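Local coordinates for protein esterase (Xanthomonas oryzae pv. oryzae, PDB 3H2G) that hydrolyses ester bonds as a cell wall-degrading esterase that the bacterium uses as a virulence factor against rice, at residues 225-237 and 279-293. Sequence-based numbering, arbitrary orientation.
Sequences VGENTFGILLGSY and FLNDTLPSIDKVKSY
Ile232, on the first turn of the helix starting at Gly231, packs against Leu284, Ile287 and Tyr293. With CG2 anti to the backbone N, that methyl sits over one face of the Tyr293 ring. This is a CH-pi contact: Ile232 CG2 lies 3.8 Å from the centroid of the Tyr293 ring, 15° off the ring normal. Trp261 and Phe257 also meet the Tyr293 ring. CG2 of Ile232 also meets CB of Leu284, while Ile232 CG1 lies 4.0 Å from Ile287 CD1. Leu233 crosses Leu284, CD2 to CD1, and the other methyl of Leu233, CD1, lies 3.8 Å from CB of Phe279.

Phe279 carries the next layer. The edge of Phe230 points at one face of its ring in a T-shaped pair, with the planes at 87° and the centroids 5.2 Å apart. CG2 of Thr229 approaches the same ring obliquely at CZ. Phe230 in turn meets Phe375 edge-to-face. Ile287 CG2 lies against the carboxylate end of Glu227, whose OE2 accepts a bond from OG1 of Thr229 through its anti lone pair.

Two polar links cross the contact. Tyr293 OH donates to Ser236 OG at 2.7 Å. Ser236 OG in turn donates a hydrogen bond to Ile232 O, which also accepts from Ser236 N. Through Ser236 the tyrosine hydroxyl is linked to Ile232 O in the first helical turn. Near the other end, a water accepts from Ile287 N at 2.9 Å and donates to Thr229 O at 2.7 Å.

The pairing joins the start of helix 231-246 to the end of helix 275-280 and the chain that follows it, up to Tyr293. It belongs to the helical region inserted between strands 198-205 and 328-332 of an alpha/beta-hydrolase fold. The Phe230 side chain comes close to the probable Ser-His-Asp catalytic triad but makes no contact with it.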
ATOM      1  N   VAL A 225      -9.242  -2.059 -19.793  1.00 10.33           N
ATOM      2  CA  VAL A 225     -10.021  -1.003 -19.153  1.00 11.17           C
ATOM      3  C   VAL A 225      -9.745   0.366 -19.764  1.00 10.29           C
ATOM      4  O   VAL A 225     -10.668   1.131 -20.039  1.00 11.11           O
ATOM      5  CB  VAL A 225      -9.723  -0.933 -17.634  1.00  9.74           C
ATOM      6  CG1 VAL A 225     -10.605   0.119 -16.975  1.00  9.44           C
ATOM      7  CG2 VAL A 225      -9.951  -2.297 -16.996  1.00 10.01           C
ATOM      8  N   GLY A 226      -8.471   0.672 -19.970  1.00 10.10           N
ATOM      9  CA  GLY A 226      -8.113   1.955 -20.543  1.00 10.61           C
ATOM     10  C   GLY A 226      -6.615   2.167 -20.576  1.00  9.77           C
ATOM     11  O   GLY A 226      -5.842   1.219 -20.462  1.00 10.95           O
ATOM     12  N   GLU A 227      -6.205   3.421 -20.724  1.00  9.88           N
ATOM     13  CA  GLU A 227      -4.793   3.763 -20.781  1.00 10.12           C
ATOM     14  C   GLU A 227      -4.123   3.720 -19.409  1.00  9.75           C
ATOM     15  O   GLU A 227      -4.653   4.248 -18.431  1.00  8.58           O
ATOM     16  CB  GLU A 227      -4.623   5.160 -21.386  1.00 11.23           C
ATOM     17  CG  GLU A 227      -3.195   5.684 -21.353  1.00 12.41           C
ATOM     18  CD  GLU A 227      -3.093   7.111 -21.852  1.00 12.92           C
ATOM     19  OE1 GLU A 227      -3.173   7.324 -23.081  1.00 13.79           O
ATOM     20  OE2 GLU A 227      -2.947   8.020 -21.011  1.00 11.04           O
ATOM     21  N   ASN A 228      -2.959   3.081 -19.348  1.00  8.47           N
ATOM     22  CA  ASN A 228      -2.192   2.986 -18.113  1.00  9.52           C
ATOM     23  C   ASN A 228      -1.273   4.200 -18.092  1.00  9.40           C
ATOM     24  O   ASN A 228      -0.049   4.090 -18.191  1.00  7.83           O
ATOM     25  CB  ASN A 228      -1.378   1.692 -18.090  1.00 12.76           C
ATOM     26  CG  ASN A 228      -0.529   1.567 -16.852  1.00 15.72           C
ATOM     27  OD1 ASN A 228      -0.950   1.949 -15.757  1.00 16.37           O
ATOM     28  ND2 ASN A 228       0.674   1.018 -17.010  1.00 16.30           N
ATOM     29  N   THR A 229      -1.905   5.358 -17.958  1.00  8.07           N
ATOM     30  CA  THR A 229      -1.258   6.663 -17.961  1.00  8.33           C
ATOM     31  C   THR A 229      -0.002   6.831 -17.107  1.00  8.68           C
ATOM     32  O   THR A 229       0.947   7.503 -17.519  1.00  7.94           O
ATOM     33  CB  THR A 229      -2.288   7.728 -17.561  1.00  8.67           C
ATOM     34  OG1 THR A 229      -3.468   7.544 -18.356  1.00  7.09           O
ATOM     35  CG2 THR A 229      -1.742   9.135 -17.787  1.00  7.69           C
ATOM     36  N   PHE A 230       0.011   6.227 -15.925  1.00  7.91           N
ATOM     37  CA  PHE A 230       1.157   6.356 -15.031  1.00  7.50           C
ATOM     38  C   PHE A 230       2.139   5.193 -15.170  1.00  7.17           C
ATOM     39  O   PHE A 230       3.020   5.013 -14.331  1.00  7.47           O
ATOM     40  CB  PHE A 230       0.663   6.449 -13.583  1.00  8.05           C
ATOM     41  CG  PHE A 230      -0.545   7.333 -13.411  1.00 10.07           C
ATOM     42  CD1 PHE A 230      -0.543   8.641 -13.884  1.00 11.52           C
ATOM     43  CD2 PHE A 230      -1.692   6.851 -12.784  1.00 10.76           C
ATOM     44  CE1 PHE A 230      -1.666   9.457 -13.737  1.00 11.14           C
ATOM     45  CE2 PHE A 230      -2.816   7.658 -12.632  1.00 11.22           C
ATOM     46  CZ  PHE A 230      -2.804   8.963 -13.111  1.00 12.89           C
ATOM     47  N   GLY A 231       1.990   4.425 -16.246  1.00  8.61           N
ATOM     48  CA  GLY A 231       2.839   3.267 -16.481  1.00  8.23           C
ATOM     49  C   GLY A 231       4.342   3.483 -16.530  1.00  7.87           C
ATOM     50  O   GLY A 231       5.103   2.655 -16.023  1.00  7.85           O
ATOM     51  N   ILE A 232       4.787   4.574 -17.143  1.00  7.10           N
ATOM     52  CA  ILE A 232       6.220   4.827 -17.223  1.00  7.99           C
ATOM     53  C   ILE A 232       6.807   5.074 -15.835  1.00  7.52           C
ATOM     54  O   ILE A 232       7.888   4.581 -15.514  1.00  7.60           O
ATOM     55  CB  ILE A 232       6.524   6.020 -18.151  1.00  9.27           C
ATOM     56  CG1 ILE A 232       6.171   5.634 -19.591  1.00 13.24           C
ATOM     57  CG2 ILE A 232       7.997   6.413 -18.049  1.00  8.94           C
ATOM     58  CD1 ILE A 232       6.504   6.687 -20.613  1.00 17.11           C
ATOM     59  N   LEU A 233       6.080   5.819 -15.008  1.00  6.50           N
ATOM     60  CA  LEU A 233       6.530   6.116 -13.651  1.00  6.90           C
ATOM     61  C   LEU A 233       6.491   4.874 -12.758  1.00  7.25           C
ATOM     62  O   LEU A 233       7.484   4.526 -12.120  1.00  6.05           O
ATOM     63  CB  LEU A 233       5.656   7.219 -13.040  1.00  8.33           C
ATOM     64  CG  LEU A 233       5.730   8.604 -13.694  1.00  8.17           C
ATOM     65  CD1 LEU A 233       4.646   9.508 -13.109  1.00  8.84           C
ATOM     66  CD2 LEU A 233       7.112   9.206 -13.466  1.00  8.87           C
ATOM     67  N   LEU A 234       5.341   4.206 -12.715  1.00  6.63           N
ATOM     68  CA  LEU A 234       5.187   3.010 -11.887  1.00  7.74           C
ATOM     69  C   LEU A 234       6.062   1.857 -12.378  1.00  7.28           C
ATOM     70  O   LEU A 234       6.646   1.121 -11.578  1.00  6.33           O
ATOM     71  CB  LEU A 234       3.714   2.586 -11.856  1.00  7.94           C
ATOM     72  CG  LEU A 234       2.761   3.639 -11.281  1.00 10.20           C
ATOM     73  CD1 LEU A 234       1.318   3.171 -11.408  1.00  9.91           C
ATOM     74  CD2 LEU A 234       3.112   3.900  -9.827  1.00 10.20           C
ATOM     75  N   GLY A 235       6.154   1.702 -13.694  1.00  6.11           N
ATOM     76  CA  GLY A 235       6.978   0.644 -14.251  1.00  6.73           C
ATOM     77  C   GLY A 235       8.444   0.879 -13.931  1.00  6.67           C
ATOM     78  O   GLY A 235       9.174  -0.057 -13.602  1.00  5.44           O
ATOM     79  N   SER A 236       8.883   2.131 -14.033  1.00  5.39           N
ATOM     80  CA  SER A 236      10.273   2.469 -13.736  1.00  4.70           C
ATOM     81  C   SER A 236      10.586   2.225 -12.261  1.00  4.86           C
ATOM     82  O   SER A 236      11.645   1.695 -11.925  1.00  4.13           O
ATOM     83  CB  SER A 236      10.555   3.927 -14.109  1.00  5.52           C
ATOM     84  OG  SER A 236      10.441   4.108 -15.515  1.00  7.56           O
ATOM     85  N   TYR A 237       9.669   2.610 -11.379  1.00  3.89           N
ATOM     86  CA  TYR A 237       9.877   2.397  -9.944  1.00  4.34           C
ATOM     87  C   TYR A 237      10.054   0.892  -9.696  1.00  3.12           C
ATOM     88  O   TYR A 237      10.962   0.464  -8.982  1.00  3.73           O
ATOM     89  CB  TYR A 237       8.668   2.926  -9.159  1.00  4.99           C
ATOM     90  CG  TYR A 237       8.939   3.281  -7.704  1.00  5.06           C
ATOM     91  CD1 TYR A 237       8.070   4.120  -7.007  1.00  6.05           C
ATOM     92  CD2 TYR A 237      10.078   2.814  -7.038  1.00  5.71           C
ATOM     93  CE1 TYR A 237       8.324   4.496  -5.687  1.00  5.16           C
ATOM     94  CE2 TYR A 237      10.346   3.186  -5.712  1.00  5.82           C
ATOM     95  CZ  TYR A 237       9.462   4.030  -5.048  1.00  5.73           C
ATOM     96  OH  TYR A 237       9.712   4.425  -3.755  1.00  4.73           O
ATOM     97  N   PHE A 279       4.821  13.565 -12.715  1.00  8.35           N
ATOM     98  CA  PHE A 279       3.808  13.473 -13.755  1.00  9.00           C
ATOM     99  C   PHE A 279       3.364  14.827 -14.302  1.00  9.29           C
ATOM    100  O   PHE A 279       3.156  14.980 -15.505  1.00  9.58           O
ATOM    101  CB  PHE A 279       2.580  12.717 -13.247  1.00  9.08           C
ATOM    102  CG  PHE A 279       1.551  12.475 -14.312  1.00  9.78           C
ATOM    103  CD1 PHE A 279       1.844  11.661 -15.399  1.00 11.06           C
ATOM    104  CD2 PHE A 279       0.307  13.093 -14.252  1.00 11.47           C
ATOM    105  CE1 PHE A 279       0.914  11.467 -16.417  1.00 10.94           C
ATOM    106  CE2 PHE A 279      -0.631  12.907 -15.268  1.00 13.11           C
ATOM    107  CZ  PHE A 279      -0.325  12.092 -16.351  1.00 11.66           C
ATOM    108  N   LEU A 280       3.205  15.808 -13.423  1.00  9.58           N
ATOM    109  CA  LEU A 280       2.769  17.130 -13.862  1.00  8.65           C
ATOM    110  C   LEU A 280       3.849  17.873 -14.647  1.00 10.16           C
ATOM    111  O   LEU A 280       3.541  18.630 -15.571  1.00  9.64           O
ATOM    112  CB  LEU A 280       2.344  17.978 -12.657  1.00 10.54           C
ATOM    113  CG  LEU A 280       1.913  19.426 -12.938  1.00 12.68           C
ATOM    114  CD1 LEU A 280       0.699  19.432 -13.853  1.00 15.00           C
ATOM    115  CD2 LEU A 280       1.590  20.140 -11.627  1.00 13.06           C
ATOM    116  N   ASN A 281       5.111  17.654 -14.292  1.00  9.94           N
ATOM    117  CA  ASN A 281       6.197  18.353 -14.966  1.00 11.25           C
ATOM    118  C   ASN A 281       6.995  17.547 -15.986  1.00 11.55           C
ATOM    119  O   ASN A 281       8.105  17.928 -16.360  1.00 12.09           O
ATOM    120  CB  ASN A 281       7.119  18.974 -13.919  1.00 14.42           C
ATOM    121  CG  ASN A 281       6.392  19.991 -13.056  1.00 17.53           C
ATOM    122  OD1 ASN A 281       5.837  20.968 -13.565  1.00 18.96           O
ATOM    123  ND2 ASN A 281       6.376  19.759 -11.748  1.00 18.34           N
ATOM    124  N   ASP A 282       6.415  16.444 -16.444  1.00 10.37           N
ATOM    125  CA  ASP A 282       7.037  15.589 -17.452  1.00 10.75           C
ATOM    126  C   ASP A 282       8.489  15.214 -17.164  1.00 10.99           C
ATOM    127  O   ASP A 282       9.337  15.309 -18.051  1.00  9.97           O
ATOM    128  CB  ASP A 282       6.980  16.269 -18.826  1.00 10.71           C
ATOM    129  CG  ASP A 282       5.607  16.811 -19.156  1.00 11.07           C
ATOM    130  OD1 ASP A 282       4.615  16.072 -18.994  1.00 12.85           O
ATOM    131  OD2 ASP A 282       5.523  17.980 -19.589  1.00 13.23           O
ATOM    132  N   THR A 283       8.787  14.788 -15.943  1.00  9.78           N
ATOM    133  CA  THR A 283      10.159  14.411 -15.623  1.00 10.23           C
ATOM    134  C   THR A 283      10.584  13.255 -16.523  1.00 10.05           C
ATOM    135  O   THR A 283      11.733  13.185 -16.964  1.00  9.59           O
ATOM    136  CB  THR A 283      10.298  14.002 -14.150  1.00 11.28           C
ATOM    137  OG1 THR A 283       9.468  12.865 -13.885  1.00 20.71           O
ATOM    138  CG2 THR A 283       9.874  15.148 -13.255  1.00  5.86           C
ATOM    139  N   LEU A 284       9.647  12.352 -16.789  1.00  8.67           N
ATOM    140  CA  LEU A 284       9.886  11.213 -17.667  1.00  8.67           C
ATOM    141  C   LEU A 284       8.874  11.325 -18.803  1.00  8.35           C
ATOM    142  O   LEU A 284       7.863  12.015 -18.675  1.00  7.80           O
ATOM    143  CB  LEU A 284       9.686   9.892 -16.917  1.00  8.78           C
ATOM    144  CG  LEU A 284      10.634   9.609 -15.748  1.00  9.13           C
ATOM    145  CD1 LEU A 284      10.345   8.220 -15.184  1.00  9.77           C
ATOM    146  CD2 LEU A 284      12.079   9.703 -16.219  1.00 10.07           C
ATOM    147  N   PRO A 285       9.134  10.659 -19.936  1.00  9.33           N
ATOM    148  CA  PRO A 285       8.177  10.755 -21.041  1.00  9.59           C
ATOM    149  C   PRO A 285       6.798  10.192 -20.710  1.00 10.65           C
ATOM    150  O   PRO A 285       6.645   9.396 -19.781  1.00  8.17           O
ATOM    151  CB  PRO A 285       8.872   9.990 -22.168  1.00  9.60           C
ATOM    152  CG  PRO A 285       9.729   9.002 -21.437  1.00 13.36           C
ATOM    153  CD  PRO A 285      10.284   9.813 -20.298  1.00  8.51           C
ATOM    154  N   SER A 286       5.791  10.628 -21.461  1.00  8.88           N
ATOM    155  CA  SER A 286       4.435  10.147 -21.258  1.00 10.04           C
ATOM    156  C   SER A 286       4.309   8.741 -21.851  1.00  9.82           C
ATOM    157  O   SER A 286       5.137   8.322 -22.663  1.00  9.62           O
ATOM    158  CB  SER A 286       3.433  11.113 -21.900  1.00 12.09           C
ATOM    159  OG  SER A 286       3.842  11.486 -23.202  1.00 16.14           O
ATOM    160  N   ILE A 287       3.273   8.018 -21.438  1.00  7.42           N
ATOM    161  CA  ILE A 287       3.045   6.643 -21.876  1.00  7.68           C
ATOM    162  C   ILE A 287       3.028   6.419 -23.392  1.00  8.37           C
ATOM    163  O   ILE A 287       3.398   5.346 -23.867  1.00  7.34           O
ATOM    164  CB  ILE A 287       1.730   6.101 -21.267  1.00  7.54           C
ATOM    165  CG1 ILE A 287       1.686   4.580 -21.385  1.00  8.71           C
ATOM    166  CG2 ILE A 287       0.535   6.752 -21.945  1.00  8.09           C
ATOM    167  CD1 ILE A 287       2.759   3.878 -20.562  1.00  8.42           C
ATOM    168  N   ASP A 288       2.602   7.424 -24.150  1.00  9.05           N
ATOM    169  CA  ASP A 288       2.544   7.305 -25.604  1.00 11.59           C
ATOM    170  C   ASP A 288       3.932   7.194 -26.244  1.00 12.15           C
ATOM    171  O   ASP A 288       4.062   6.794 -27.405  1.00 11.59           O
ATOM    172  CB  ASP A 288       1.792   8.503 -26.192  1.00 14.68           C
ATOM    173  CG  ASP A 288       2.388   9.831 -25.769  1.00 17.71           C
ATOM    174  OD1 ASP A 288       3.098  10.459 -26.579  1.00 20.44           O
ATOM    175  OD2 ASP A 288       2.151  10.246 -24.614  1.00 21.40           O
ATOM    176  N   LYS A 289       4.965   7.539 -25.483  1.00 10.68           N
ATOM    177  CA  LYS A 289       6.337   7.482 -25.979  1.00 10.59           C
ATOM    178  C   LYS A 289       7.116   6.346 -25.317  1.00 10.89           C
ATOM    179  O   LYS A 289       8.343   6.392 -25.226  1.00  9.91           O
ATOM    180  CB  LYS A 289       7.048   8.808 -25.701  1.00 13.45           C
ATOM    181  CG  LYS A 289       6.351  10.030 -26.279  1.00 16.71           C
ATOM    182  CD  LYS A 289       7.092  11.304 -25.900  1.00 20.37           C
ATOM    183  CE  LYS A 289       6.362  12.544 -26.394  1.00 21.92           C
ATOM    184  NZ  LYS A 289       5.028  12.708 -25.748  1.00 20.68           N
ATOM    185  N   VAL A 290       6.399   5.323 -24.864  1.00 10.48           N
ATOM    186  CA  VAL A 290       7.027   4.190 -24.199  1.00  9.63           C
ATOM    187  C   VAL A 290       8.091   3.496 -25.053  1.00 10.38           C
ATOM    188  O   VAL A 290       9.075   2.986 -24.521  1.00  9.45           O
ATOM    189  CB  VAL A 290       5.959   3.150 -23.748  1.00  9.79           C
ATOM    190  CG1 VAL A 290       5.255   2.557 -24.956  1.00  7.60           C
ATOM    191  CG2 VAL A 290       6.613   2.067 -22.903  1.00  9.59           C
ATOM    192  N   LYS A 291       7.911   3.486 -26.372  1.00  9.86           N
ATOM    193  CA  LYS A 291       8.885   2.829 -27.241  1.00 11.63           C
ATOM    194  C   LYS A 291      10.205   3.582 -27.363  1.00 12.22           C
ATOM    195  O   LYS A 291      11.197   3.031 -27.839  1.00 11.94           O
ATOM    196  CB  LYS A 291       8.293   2.589 -28.629  1.00 12.82           C
ATOM    197  CG  LYS A 291       7.275   1.458 -28.653  1.00 14.03           C
ATOM    198  CD  LYS A 291       6.785   1.174 -30.062  1.00 18.04           C
ATOM    199  CE  LYS A 291       5.775   0.035 -30.079  1.00 21.72           C
ATOM    200  NZ  LYS A 291       5.270  -0.224 -31.461  1.00 23.65           N
ATOM    201  N   SER A 292      10.214   4.840 -26.936  1.00 10.70           N
ATOM    202  CA  SER A 292      11.428   5.641 -26.984  1.00  9.99           C
ATOM    203  C   SER A 292      12.061   5.668 -25.596  1.00  8.83           C
ATOM    204  O   SER A 292      13.163   6.185 -25.415  1.00  7.84           O
ATOM    205  CB  SER A 292      11.106   7.068 -27.434  1.00 11.84           C
ATOM    206  OG  SER A 292      10.341   7.749 -26.458  1.00 19.02           O
ATOM    207  N   TYR A 293      11.357   5.099 -24.623  1.00  6.69           N
ATOM    208  CA  TYR A 293      11.825   5.070 -23.238  1.00  5.92           C
ATOM    209  C   TYR A 293      12.620   3.807 -22.909  1.00  4.82           C
ATOM    210  O   TYR A 293      13.778   3.874 -22.497  1.00  5.25           O
ATOM    211  CB  TYR A 293      10.630   5.174 -22.293  1.00  5.18           C
ATOM    212  CG  TYR A 293      11.017   5.316 -20.842  1.00  5.86           C
ATOM    213  CD1 TYR A 293      11.685   6.456 -20.391  1.00  5.95           C
ATOM    214  CD2 TYR A 293      10.717   4.314 -19.919  1.00  6.24           C
ATOM    215  CE1 TYR A 293      12.045   6.598 -19.056  1.00  5.22           C
ATOM    216  CE2 TYR A 293      11.072   4.443 -18.578  1.00  5.09           C
ATOM    217  CZ  TYR A 293      11.737   5.589 -18.155  1.00  5.36           C
ATOM    218  OH  TYR A 293      12.099   5.729 -16.841  1.00  6.85           O
TER
HETATM  219  O   HOH W   1       1.611   9.258 -19.465  1.00  6.81           O